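Local atomic coordinates of cellulosomal scaffoldin adaptor protein B (Acetivibrio cellulolyticus, PDB entry 3FNK), a protein that serves as a cellulosomal scaffoldin, of which this chain is the second type II cohesin module, a dockerin-binding domain. Residues A9-G15 with A29-K35; S72-S78 with S99-T103; S78-G82 with V107-S111. One frame throughout, in Å; residues are numbered along the deposited sequence.

Contact 1: A9-G15 with A29-K35; sequences ASYITMG and ATVKINK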
ATOM      1  N   ALA A   9     -12.092 -11.441  -8.826  1.00 29.49           N
ATOM      2  CA  ALA A   9     -12.709 -10.322  -8.085  1.00 27.42           C
ATOM      3  C   ALA A   9     -11.746  -9.112  -8.042  1.00 26.12           C
ATOM      4  O   ALA A   9     -10.523  -9.280  -8.130  1.00 26.16           O
ATOM      5  CB  ALA A   9     -13.068 -10.759  -6.671  1.00 26.05           C
ATOM      6  N   SER A  10     -12.300  -7.910  -7.960  1.00 24.71           N
ATOM      7  CA  SER A  10     -11.495  -6.689  -7.831  1.00 23.72           C
ATOM      8  C   SER A  10     -11.051  -6.541  -6.392  1.00 23.09           C
ATOM      9  O   SER A  10     -11.859  -6.707  -5.463  1.00 22.98           O
ATOM     10  CB  SER A  10     -12.316  -5.474  -8.248  1.00 22.76           C
ATOM     11  OG  SER A  10     -12.648  -5.600  -9.607  1.00 22.51           O
ATOM     12  N   TYR A  11      -9.771  -6.236  -6.186  1.00 23.56           N
ATOM     13  CA  TYR A  11      -9.313  -5.986  -4.815  1.00 23.35           C
ATOM     14  C   TYR A  11      -8.097  -5.067  -4.731  1.00 23.04           C
ATOM     15  O   TYR A  11      -7.485  -4.703  -5.743  1.00 21.89           O
ATOM     16  CB  TYR A  11      -8.968  -7.296  -4.123  1.00 24.15           C
ATOM     17  CG  TYR A  11      -7.911  -8.084  -4.822  1.00 24.09           C
ATOM     18  CD1 TYR A  11      -6.572  -7.774  -4.657  1.00 26.80           C
ATOM     19  CD2 TYR A  11      -8.241  -9.196  -5.610  1.00 26.92           C
ATOM     20  CE1 TYR A  11      -5.590  -8.522  -5.293  1.00 26.32           C
ATOM     21  CE2 TYR A  11      -7.269  -9.952  -6.244  1.00 24.99           C
ATOM     22  CZ  TYR A  11      -5.943  -9.606  -6.077  1.00 26.56           C
ATOM     23  OH  TYR A  11      -4.942 -10.333  -6.702  1.00 23.89           O
ATOM     24  N   ILE A  12      -7.783  -4.719  -3.502  1.00 22.91           N
ATOM     25  CA  ILE A  12      -6.490  -4.204  -3.135  1.00 23.95           C
ATOM     26  C   ILE A  12      -5.956  -5.056  -2.011  1.00 24.93           C
ATOM     27  O   ILE A  12      -6.682  -5.412  -1.073  1.00 25.93           O
ATOM     28  CB  ILE A  12      -6.536  -2.674  -2.741  1.00 23.09           C
ATOM     29  CG1 ILE A  12      -5.121  -2.166  -2.406  1.00 22.56           C
ATOM     30  CG2 ILE A  12      -7.551  -2.409  -1.639  1.00 22.76           C
ATOM     31  CD1 ILE A  12      -5.018  -0.594  -2.234  1.00 23.10           C
ATOM     32  N   THR A  13      -4.678  -5.388  -2.084  1.00 26.17           N
ATOM     33  CA  THR A  13      -4.130  -6.152  -1.000  1.00 28.22           C
ATOM     34  C   THR A  13      -2.681  -5.765  -0.686  1.00 29.56           C
ATOM     35  O   THR A  13      -2.084  -4.922  -1.374  1.00 28.80           O
ATOM     36  CB  THR A  13      -4.277  -7.688  -1.297  1.00 27.34           C
ATOM     37  OG1 THR A  13      -4.223  -8.416  -0.060  1.00 28.41           O
ATOM     38  CG2 THR A  13      -3.208  -8.151  -2.220  1.00 27.41           C
ATOM     39  N   MET A  14      -2.145  -6.375   0.376  1.00 30.98           N
ATOM     40  CA  MET A  14      -0.691  -6.397   0.648  1.00 32.47           C
ATOM     41  C   MET A  14      -0.148  -7.834   0.586  1.00 33.59           C
ATOM     42  O   MET A  14      -0.699  -8.707   1.262  1.00 34.06           O
ATOM     43  CB  MET A  14      -0.437  -5.801   2.035  1.00 31.78           C
ATOM     44  CG  MET A  14       1.006  -5.422   2.304  1.00 32.89           C
ATOM     45  SD  MET A  14       1.147  -4.791   3.977  1.00 39.49           S
ATOM     46  CE  MET A  14       0.058  -3.358   3.890  1.00 34.56           C
ATOM     47  N   GLY A  15       0.905  -8.074  -0.202  1.00 34.62           N
ATOM     48  CA  GLY A  15       1.652  -9.350  -0.161  1.00 36.54           C
ATOM     49  C   GLY A  15       3.059  -9.210   0.450  1.00 37.73           C
ATOM     50  O   GLY A  15       3.690  -8.145   0.310  1.00 38.33           O
ATOM     51  N   ALA A  29       6.717  -5.607   2.089  1.00 37.33           N
ATOM     52  CA  ALA A  29       5.271  -5.619   1.951  1.00 35.36           C
ATOM     53  C   ALA A  29       4.922  -4.778   0.738  1.00 34.50           C
ATOM     54  O   ALA A  29       5.351  -3.619   0.645  1.00 33.07           O
ATOM     55  CB  ALA A  29       4.631  -5.060   3.196  1.00 35.03           C
ATOM     56  N   THR A  30       4.199  -5.386  -0.203  1.00 33.29           N
ATOM     57  CA  THR A  30       3.827  -4.769  -1.485  1.00 32.45           C
ATOM     58  C   THR A  30       2.305  -4.549  -1.534  1.00 31.86           C
ATOM     59  O   THR A  30       1.528  -5.500  -1.357  1.00 31.76           O
ATOM     60  CB  THR A  30       4.237  -5.630  -2.668  1.00 32.36           C
ATOM     61  OG1 THR A  30       5.654  -5.828  -2.646  1.00 33.86           O
ATOM     62  CG2 THR A  30       3.844  -4.984  -3.972  1.00 30.60           C
ATOM     63  N   VAL A  31       1.897  -3.291  -1.742  1.00 30.33           N
ATOM     64  CA  VAL A  31       0.486  -2.926  -1.890  1.00 28.19           C
ATOM     65  C   VAL A  31       0.248  -3.108  -3.381  1.00 27.55           C
ATOM     66  O   VAL A  31       1.044  -2.651  -4.189  1.00 27.31           O
ATOM     67  CB  VAL A  31       0.197  -1.450  -1.443  1.00 28.41           C
ATOM     68  CG1 VAL A  31      -1.262  -1.039  -1.750  1.00 27.76           C
ATOM     69  CG2 VAL A  31       0.494  -1.256   0.036  1.00 25.57           C
ATOM     70  N   LYS A  32      -0.844  -3.785  -3.743  1.00 26.08           N
ATOM     71  CA  LYS A  32      -1.109  -4.131  -5.127  1.00 24.66           C
ATOM     72  C   LYS A  32      -2.618  -4.301  -5.368  1.00 23.45           C
ATOM     73  O   LYS A  32      -3.389  -4.579  -4.438  1.00 23.71           O
ATOM     74  CB  LYS A  32      -0.367  -5.424  -5.473  1.00 24.88           C
ATOM     75  CG  LYS A  32      -0.759  -6.611  -4.560  1.00 26.53           C
ATOM     76  CD  LYS A  32       0.226  -7.761  -4.821  1.00 28.23           C
ATOM     77  CE  LYS A  32      -0.013  -8.953  -3.926  1.00 28.74           C
ATOM     78  NZ  LYS A  32       0.946 -10.027  -4.406  1.00 31.89           N
ATOM     79  N   ILE A  33      -3.034  -4.140  -6.613  1.00 22.66           N
ATOM     80  CA  ILE A  33      -4.445  -4.112  -6.909  1.00 22.61           C
ATOM     81  C   ILE A  33      -4.747  -5.045  -8.059  1.00 23.48           C
ATOM     82  O   ILE A  33      -3.868  -5.417  -8.833  1.00 21.84           O
ATOM     83  CB  ILE A  33      -4.968  -2.711  -7.283  1.00 22.91           C
ATOM     84  CG1 ILE A  33      -4.099  -2.059  -8.384  1.00 22.76           C
ATOM     85  CG2 ILE A  33      -5.040  -1.832  -6.070  1.00 23.12           C
ATOM     86  CD1 ILE A  33      -4.833  -0.865  -9.171  1.00 19.97           C
ATOM     87  N   ASN A  34      -6.028  -5.393  -8.150  1.00 23.90           N
ATOM     88  CA  ASN A  34      -6.517  -6.276  -9.172  1.00 24.08           C
ATOM     89  C   ASN A  34      -7.817  -5.730  -9.676  1.00 23.77           C
ATOM     90  O   ASN A  34      -8.774  -5.522  -8.902  1.00 24.81           O
ATOM     91  CB  ASN A  34      -6.691  -7.719  -8.633  1.00 23.29           C
ATOM     92  CG  ASN A  34      -7.031  -8.716  -9.745  1.00 25.45           C
ATOM     93  OD1 ASN A  34      -6.301  -8.823 -10.724  1.00 24.76           O
ATOM     94  ND2 ASN A  34      -8.188  -9.376  -9.634  1.00 25.70           N
ATOM     95  N   LYS A  35      -7.818  -5.471 -10.979  1.00 23.69           N
ATOM     96  CA  LYS A  35      -8.992  -5.070 -11.751  1.00 23.62           C
ATOM     97  C   LYS A  35      -9.780  -3.890 -11.173  1.00 22.84           C
ATOM     98  O   LYS A  35     -10.999  -3.964 -10.943  1.00 22.01           O
ATOM     99  CB  LYS A  35      -9.886  -6.277 -12.048  1.00 24.06           C
ATOM    100  CG  LYS A  35      -9.214  -7.285 -12.957  1.00 26.77           C
ATOM    101  CD  LYS A  35     -10.262  -8.179 -13.653  1.00 33.40           C
ATOM    102  CE  LYS A  35     -10.775  -9.208 -12.726  1.00 36.10           C
ATOM    103  NZ  LYS A  35     -11.807 -10.165 -13.324  1.00 40.08           N
TER
HETATM  104  O   HOH W   1       6.405  -7.894  -1.034  1.00 33.99           O
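One face of the Y11 ring is covered by N34, whose CB stands 3.2 Å above the ring plane, displaced toward the rim on the CE2 and CZ side, in a CH-pi contact. Beyond CB the N34 amide passes the CE2 rim of the ring, its plane turned 32° from that of the ring. Its ND2 donates to A9 O at 2.8 Å, nearly in the amide's own plane, with a weak second bond to I7 O, so the amide's rotation is fixed while CB stays over the ring. Y11 CG sits between its backbone N and carbonyl carbon (chi1 59°), which swings the ring over the strand toward N34. On the same face of the sheet T13 CG2 lies alongside the extended K32 chain, 3.7 Å from K32 CE, and T13 OG1 turns to I167 O. The other face carries I12, M14, V31 and I33: I12 CG1 meets I33 CG2 at 3.7 Å, and M14 SD touches A29 CB at 3.6 Å. Between the faces run paired backbone bonds, among them the nearly linear T13 N to K32 O (2.8 Å). At one end S10 OG donates to K35 O; at the other a water joins G15 O to T30 OG1. With strand 165-167 beside 11-16 and strand 118-127 beside 26-34, this antiparallel hairpin forms part of one sheet of the cohesin beta barrel, its aliphatic face packed against strand 39-47 of the other.

Contact 2: S72-S78 with S99-T103; sequences SGELLVS and SRSYT. With EDO (1,2-ethanediol), chain D.
L76 O lies at the edge of the R100 guanidinium, close to its plane, and takes two hydrogen bonds side-on, from R100 NE at 2.7 Å and NH2 at 2.8 Å. Both nitrogens approach from the same face of the carbonyl plane, NE well above it at 41°. The arginine reaches this oxygen because its chain is fully extended from CG to NE and CG is anti to the backbone N (chi1 -173°). S72 OG sits over one guanidinium face, and a water that accepts weakly from R100 NH1 is also hydrogen-bonded to S72 OG. The L76 side chain lies between the arginine and Y102: CB lies against R100 NE and CD, CD1 approaches R100 O, and CD2 rests over one face of the Y102 ring, 4.0 Å from its centroid. Farther along the loop, S78 N donates to Y102 OH at 3.0 Å with an angle of 161° at the hydrogen, and lies in the plane of the ring at its edge.

In the second shell, E115 bonds L76 N through OE2 and Y102 OH through OE1, tying the loop to the tyrosine. Y42 of strand 39-47 pairs with R100 through the backbone and also touches the L76 side chain. The chemistry implies that an irregular loop is held across strand 95-102 by its side chains, through a doubly gripped carbonyl and a phenol that accepts a backbone N-H, and the arginine's charge would probably polarise the L76 carbonyl.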
ATOM      1  N   SER A  72       8.267   2.833  -5.232  1.00 31.05           N
ATOM      2  CA  SER A  72       7.273   2.755  -6.294  1.00 32.13           C
ATOM      3  C   SER A  72       7.038   1.339  -6.805  1.00 32.30           C
ATOM      4  O   SER A  72       7.951   0.513  -6.764  1.00 32.18           O
ATOM      5  CB  SER A  72       7.691   3.629  -7.480  1.00 31.97           C
ATOM      6  OG  SER A  72       7.321   4.990  -7.280  1.00 34.16           O
ATOM      7  N   GLY A  73       5.828   1.098  -7.323  1.00 32.81           N
ATOM      8  CA  GLY A  73       5.480  -0.153  -8.011  1.00 32.21           C
ATOM      9  C   GLY A  73       5.528  -0.049  -9.522  1.00 31.57           C
ATOM     10  O   GLY A  73       6.231   0.798 -10.066  1.00 31.37           O
ATOM     11  N   GLU A  74       4.791  -0.928 -10.195  1.00 30.53           N
ATOM     12  CA  GLU A  74       4.685  -0.946 -11.642  1.00 30.66           C
ATOM     13  C   GLU A  74       3.699   0.094 -12.091  1.00 29.50           C
ATOM     14  O   GLU A  74       3.767   0.531 -13.224  1.00 30.53           O
ATOM     15  CB  GLU A  74       4.129  -2.293 -12.147  1.00 31.35           C
ATOM     16  CG  GLU A  74       4.845  -3.515 -11.606  1.00 35.35           C
ATOM     17  CD  GLU A  74       3.989  -4.798 -11.682  1.00 38.40           C
ATOM     18  OE1 GLU A  74       2.730  -4.769 -11.529  1.00 33.91           O
ATOM     19  OE2 GLU A  74       4.626  -5.852 -11.867  1.00 43.37           O
ATOM     20  N   LEU A  75       2.732   0.451 -11.251  1.00 27.85           N
ATOM     21  CA  LEU A  75       1.713   1.429 -11.689  1.00 27.00           C
ATOM     22  C   LEU A  75       2.034   2.839 -11.175  1.00 26.48           C
ATOM     23  O   LEU A  75       2.779   2.977 -10.212  1.00 26.55           O
ATOM     24  CB  LEU A  75       0.302   1.013 -11.246  1.00 26.31           C
ATOM     25  CG  LEU A  75      -0.134  -0.427 -11.623  1.00 26.81           C
ATOM     26  CD1 LEU A  75      -1.606  -0.644 -11.229  1.00 25.90           C
ATOM     27  CD2 LEU A  75       0.091  -0.733 -13.138  1.00 27.46           C
ATOM     28  N   LEU A  76       1.444   3.861 -11.804  1.00 25.12           N
ATOM     29  CA  LEU A  76       1.589   5.246 -11.339  1.00 25.38           C
ATOM     30  C   LEU A  76       3.018   5.817 -11.508  1.00 25.91           C
ATOM     31  O   LEU A  76       3.414   6.771 -10.808  1.00 23.82           O
ATOM     32  CB  LEU A  76       1.115   5.347  -9.873  1.00 24.68           C
ATOM     33  CG  LEU A  76      -0.343   4.918  -9.591  1.00 25.31           C
ATOM     34  CD1 LEU A  76      -0.712   5.102  -8.095  1.00 25.04           C
ATOM     35  CD2 LEU A  76      -1.337   5.656 -10.493  1.00 22.13           C
ATOM     36  N   VAL A  77       3.793   5.209 -12.415  1.00 26.47           N
ATOM     37  CA  VAL A  77       5.139   5.704 -12.737  1.00 28.43           C
ATOM     38  C   VAL A  77       5.299   6.242 -14.155  1.00 30.15           C
ATOM     39  O   VAL A  77       6.432   6.522 -14.587  1.00 31.45           O
ATOM     40  CB  VAL A  77       6.267   4.658 -12.446  1.00 28.31           C
ATOM     41  CG1 VAL A  77       6.393   4.438 -10.986  1.00 27.79           C
ATOM     42  CG2 VAL A  77       5.983   3.335 -13.154  1.00 28.57           C
ATOM     43  N   SER A  78       4.206   6.426 -14.890  1.00 30.28           N
ATOM     44  CA  SER A  78       4.362   7.048 -16.195  1.00 32.52           C
ATOM     45  C   SER A  78       4.472   8.579 -16.034  1.00 32.84           C
ATOM     46  O   SER A  78       3.521   9.228 -15.624  1.00 33.15           O
ATOM     47  CB  SER A  78       3.207   6.654 -17.133  1.00 32.53           C
ATOM     48  OG  SER A  78       3.123   7.588 -18.199  1.00 36.80           O
ATOM     49  N   SER A  99       0.114   8.092  -0.210  1.00 22.19           N
ATOM     50  CA  SER A  99      -0.713   8.469  -1.349  1.00 23.08           C
ATOM     51  C   SER A  99       0.144   8.687  -2.550  1.00 22.39           C
ATOM     52  O   SER A  99       1.193   9.319  -2.471  1.00 23.06           O
ATOM     53  CB  SER A  99      -1.463   9.760  -1.099  1.00 21.86           C
ATOM     54  OG  SER A  99      -2.221   9.694   0.060  1.00 27.38           O
ATOM     55  N   ARG A 100      -0.334   8.181  -3.674  1.00 22.64           N
ATOM     56  CA  ARG A 100       0.229   8.470  -4.956  1.00 21.16           C
ATOM     57  C   ARG A 100      -0.889   8.551  -5.987  1.00 21.54           C
ATOM     58  O   ARG A 100      -1.726   7.615  -6.072  1.00 19.82           O
ATOM     59  CB  ARG A 100       1.247   7.383  -5.315  1.00 20.67           C
ATOM     60  CG  ARG A 100       2.019   7.684  -6.568  1.00 20.38           C
ATOM     61  CD  ARG A 100       3.140   6.676  -6.860  1.00 17.78           C
ATOM     62  NE  ARG A 100       3.825   7.042  -8.106  1.00 18.86           N
ATOM     63  CZ  ARG A 100       5.076   7.527  -8.199  1.00 23.23           C
ATOM     64  NH1 ARG A 100       5.817   7.727  -7.101  1.00 22.06           N
ATOM     65  NH2 ARG A 100       5.600   7.798  -9.405  1.00 22.25           N
ATOM     66  N   SER A 101      -0.893   9.628  -6.788  1.00 21.27           N
ATOM     67  CA  SER A 101      -1.887   9.827  -7.855  1.00 21.87           C
ATOM     68  C   SER A 101      -1.266  10.430  -9.128  1.00 21.52           C
ATOM     69  O   SER A 101      -0.313  11.168  -9.046  1.00 20.46           O
ATOM     70  CB  SER A 101      -2.986  10.817  -7.435  1.00 20.84           C
ATOM     71  OG  SER A 101      -4.042  10.217  -6.712  1.00 25.00           O
ATOM     72  N   TYR A 102      -1.837  10.118 -10.290  1.00 21.19           N
ATOM     73  CA  TYR A 102      -1.631  10.920 -11.485  1.00 21.13           C
ATOM     74  C   TYR A 102      -2.400  12.229 -11.367  1.00 21.41           C
ATOM     75  O   TYR A 102      -3.503  12.255 -10.801  1.00 22.24           O
ATOM     76  CB  TYR A 102      -2.133  10.145 -12.693  1.00 20.88           C
ATOM     77  CG  TYR A 102      -1.207   9.019 -13.139  1.00 20.19           C
ATOM     78  CD1 TYR A 102      -1.725   7.817 -13.644  1.00 18.32           C
ATOM     79  CD2 TYR A 102       0.171   9.152 -13.053  1.00 20.35           C
ATOM     80  CE1 TYR A 102      -0.889   6.791 -14.072  1.00 23.16           C
ATOM     81  CE2 TYR A 102       1.023   8.122 -13.456  1.00 20.41           C
ATOM     82  CZ  TYR A 102       0.488   6.950 -14.003  1.00 23.47           C
ATOM     83  OH  TYR A 102       1.337   5.928 -14.401  1.00 20.47           O
ATOM     84  N   THR A 103      -1.849  13.305 -11.932  1.00 21.31           N
ATOM     85  CA  THR A 103      -2.512  14.609 -11.917  1.00 21.08           C
ATOM     86  C   THR A 103      -2.942  15.078 -13.316  1.00 20.15           C
ATOM     87  O   THR A 103      -3.926  15.832 -13.444  1.00 19.21           O
ATOM     88  CB  THR A 103      -1.594  15.711 -11.292  1.00 21.32           C
ATOM     89  OG1 THR A 103      -0.311  15.674 -11.914  1.00 22.34           O
ATOM     90  CG2 THR A 103      -1.435  15.492  -9.794  1.00 22.40           C
TER
HETATM   91  C1  EDO D 188      -0.507  11.430   2.218  1.00 33.42           C
HETATM   92  O1  EDO D 188      -0.901  10.069   2.447  1.00 29.57           O
HETATM   93  C2  EDO D 188      -1.251  12.299   3.202  1.00 35.28           C
HETATM   94  O2  EDO D 188      -2.555  12.565   2.707  1.00 37.70           O
HETATM   95  O   HOH W   2       6.070   5.833  -4.883  1.00 24.81           O

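Contact 3: S78-G82 with V107-S111; sequences SEDYG and VYRAS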
ATOM      1  N   SER A  78       4.206   6.426 -14.890  1.00 30.28           N
ATOM      2  CA  SER A  78       4.362   7.048 -16.195  1.00 32.52           C
ATOM      3  C   SER A  78       4.472   8.579 -16.034  1.00 32.84           C
ATOM      4  O   SER A  78       3.521   9.228 -15.624  1.00 33.15           O
ATOM      5  CB  SER A  78       3.207   6.654 -17.133  1.00 32.53           C
ATOM      6  OG  SER A  78       3.123   7.588 -18.199  1.00 36.80           O
ATOM      7  N   GLU A  79       5.627   9.144 -16.377  1.00 33.66           N
ATOM      8  CA  GLU A  79       5.921  10.547 -16.089  1.00 34.07           C
ATOM      9  C   GLU A  79       5.029  11.510 -16.840  1.00 32.13           C
ATOM     10  O   GLU A  79       4.662  12.532 -16.303  1.00 31.82           O
ATOM     11  CB  GLU A  79       7.407  10.891 -16.289  1.00 35.50           C
ATOM     12  CG  GLU A  79       8.357  10.392 -15.146  1.00 40.62           C
ATOM     13  CD  GLU A  79       7.925  10.760 -13.663  1.00 47.20           C
ATOM     14  OE1 GLU A  79       7.514  11.920 -13.351  1.00 48.35           O
ATOM     15  OE2 GLU A  79       8.023   9.869 -12.783  1.00 49.34           O
ATOM     16  N   ASP A  80       4.630  11.143 -18.051  1.00 31.65           N
ATOM     17  CA  ASP A  80       3.625  11.876 -18.820  1.00 30.58           C
ATOM     18  C   ASP A  80       2.320  12.229 -18.109  1.00 29.41           C
ATOM     19  O   ASP A  80       1.644  13.194 -18.494  1.00 27.41           O
ATOM     20  CB  ASP A  80       3.296  11.116 -20.100  1.00 31.70           C
ATOM     21  CG  ASP A  80       4.462  11.100 -21.065  1.00 34.80           C
ATOM     22  OD1 ASP A  80       5.479  11.782 -20.774  1.00 36.92           O
ATOM     23  OD2 ASP A  80       4.362  10.396 -22.087  1.00 39.06           O
ATOM     24  N   TYR A  81       1.951  11.444 -17.092  1.00 28.48           N
ATOM     25  CA  TYR A  81       0.651  11.647 -16.417  1.00 27.32           C
ATOM     26  C   TYR A  81       0.823  12.394 -15.090  1.00 26.72           C
ATOM     27  O   TYR A  81      -0.142  12.629 -14.348  1.00 27.83           O
ATOM     28  CB  TYR A  81      -0.038  10.294 -16.212  1.00 27.19           C
ATOM     29  CG  TYR A  81      -0.215   9.476 -17.473  1.00 26.41           C
ATOM     30  CD1 TYR A  81      -0.285   8.077 -17.412  1.00 29.03           C
ATOM     31  CD2 TYR A  81      -0.359  10.087 -18.714  1.00 25.50           C
ATOM     32  CE1 TYR A  81      -0.442   7.324 -18.544  1.00 28.75           C
ATOM     33  CE2 TYR A  81      -0.517   9.339 -19.856  1.00 29.31           C
ATOM     34  CZ  TYR A  81      -0.560   7.965 -19.758  1.00 29.20           C
ATOM     35  OH  TYR A  81      -0.739   7.228 -20.879  1.00 33.29           O
ATOM     36  N   GLY A  82       2.054  12.807 -14.812  1.00 25.91           N
ATOM     37  CA  GLY A  82       2.345  13.681 -13.671  1.00 25.16           C
ATOM     38  C   GLY A  82       2.004  13.059 -12.313  1.00 24.86           C
ATOM     39  O   GLY A  82       1.147  13.560 -11.593  1.00 25.26           O
ATOM     40  N   VAL A 107      -4.519  13.757 -20.132  1.00 24.37           N
ATOM     41  CA  VAL A 107      -3.449  13.055 -20.900  1.00 25.13           C
ATOM     42  C   VAL A 107      -3.619  11.530 -20.732  1.00 25.60           C
ATOM     43  O   VAL A 107      -3.707  10.775 -21.721  1.00 25.80           O
ATOM     44  CB  VAL A 107      -2.018  13.491 -20.481  1.00 25.20           C
ATOM     45  CG1 VAL A 107      -0.923  12.767 -21.332  1.00 25.02           C
ATOM     46  CG2 VAL A 107      -1.821  15.038 -20.567  1.00 24.57           C
ATOM     47  N   TYR A 108      -3.725  11.100 -19.475  1.00 25.05           N
ATOM     48  CA  TYR A 108      -4.011   9.700 -19.129  1.00 25.53           C
ATOM     49  C   TYR A 108      -5.278   9.162 -19.832  1.00 25.53           C
ATOM     50  O   TYR A 108      -5.235   8.145 -20.520  1.00 26.20           O
ATOM     51  CB  TYR A 108      -4.142   9.571 -17.598  1.00 25.20           C
ATOM     52  CG  TYR A 108      -4.285   8.151 -17.032  1.00 25.36           C
ATOM     53  CD1 TYR A 108      -3.777   7.030 -17.711  1.00 24.30           C
ATOM     54  CD2 TYR A 108      -4.850   7.955 -15.766  1.00 22.23           C
ATOM     55  CE1 TYR A 108      -3.881   5.736 -17.157  1.00 25.32           C
ATOM     56  CE2 TYR A 108      -4.945   6.685 -15.198  1.00 24.43           C
ATOM     57  CZ  TYR A 108      -4.465   5.572 -15.884  1.00 25.23           C
ATOM     58  OH  TYR A 108      -4.548   4.308 -15.298  1.00 22.66           O
ATOM     59  N   ARG A 109      -6.399   9.829 -19.678  1.00 26.12           N
ATOM     60  CA  ARG A 109      -7.616   9.361 -20.329  1.00 25.89           C
ATOM     61  C   ARG A 109      -7.367   9.215 -21.827  1.00 27.63           C
ATOM     62  O   ARG A 109      -7.841   8.249 -22.442  1.00 27.36           O
ATOM     63  CB  ARG A 109      -8.813  10.289 -20.063  1.00 25.37           C
ATOM     64  CG  ARG A 109      -9.327  10.282 -18.589  1.00 24.32           C
ATOM     65  CD  ARG A 109     -10.596  11.120 -18.431  1.00 24.22           C
ATOM     66  NE  ARG A 109     -10.487  12.511 -18.899  1.00 23.06           N
ATOM     67  CZ  ARG A 109     -10.208  13.565 -18.125  1.00 25.10           C
ATOM     68  NH1 ARG A 109      -9.972  13.417 -16.822  1.00 24.77           N
ATOM     69  NH2 ARG A 109     -10.173  14.782 -18.654  1.00 22.90           N
ATOM     70  N   ALA A 110      -6.603  10.138 -22.409  1.00 27.53           N
ATOM     71  CA  ALA A 110      -6.417  10.137 -23.876  1.00 28.68           C
ATOM     72  C   ALA A 110      -5.653   8.897 -24.393  1.00 29.47           C
ATOM     73  O   ALA A 110      -5.817   8.502 -25.529  1.00 29.72           O
ATOM     74  CB  ALA A 110      -5.769  11.451 -24.357  1.00 28.04           C
ATOM     75  N   SER A 111      -4.869   8.251 -23.539  1.00 29.77           N
ATOM     76  CA  SER A 111      -4.144   7.066 -23.949  1.00 30.79           C
ATOM     77  C   SER A 111      -5.063   5.853 -24.137  1.00 31.69           C
ATOM     78  O   SER A 111      -4.672   4.885 -24.785  1.00 32.84           O
ATOM     79  CB  SER A 111      -3.105   6.688 -22.909  1.00 30.72           C
ATOM     80  OG  SER A 111      -3.790   6.249 -21.749  1.00 29.87           O
TER
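The short helix 105-111, which follows strand 95-102 of the cohesin module, packs here against a 3-10 turn in the loop that leads into strand 83-87. Y81 closes that turn and carries most of the contact. Its ring has helix backbone on one face: Y108 CA lies 3.8 Å from the Y81 ring centroid, 19° off the normal, as a CH-pi contact, with Y108 N close to Y81 CD2. The opposite face is covered by S78 OG from the start of the same turn, so the ring is held between its own loop and the helix. At the ring edge, in plane, V107 CG1 meets Y81 CE2 at 3.8 Å. V107 also reaches back to the turn's backbone, where its CG1 methyl lies 3.9 Å from D80 O.

The two tyrosine side chains run at about a right angle to each other, yet their rings are inclined by only 34°. They meet through Y81 CE1 and Y108 CD1, 3.5 Å apart. Y108 CG is anti to its backbone N (chi1 -173°), which brings its CD1 edge over the same face of the Y81 ring that CA covers, while Y108 OH continues inward to bonds with E115 N and F39 O. Y102 packs edge-to-face with both of these tyrosines, and W155 does so with Y108, making a cluster of four aromatic residues on the flank of the barrel.

The turn is itself braced by Y81 N bonding back to S78 O. At the far end of the Y81 ring OH approaches S111 CB to 3.2 Å, and S111 OG, lodged between its own backbone N and carbonyl carbon, donates to Y108 O at 2.7 Å.

The three contacts follow a path across one cohesin module, from the hairpin to the flank of the barrel. Contacts 1 and 2 have centres 14 Å apart and meet where I33 CD1 packs on L75 CD1 at 3.8 Å. Contacts 2 and 3 are more closely joined, with centres 11 Å apart: S78 belongs to both, and T103 N lies 3.0 Å from Y81 O in a probable hydrogen bond. Contact 3 stays clear of contact 1, the nearest atoms being about 8 Å apart. Ethanediol, probably from the crystallisation liquor, lies by S99 in contact 2, and a bound propanediol lies near the side chain of A9 in contact 1.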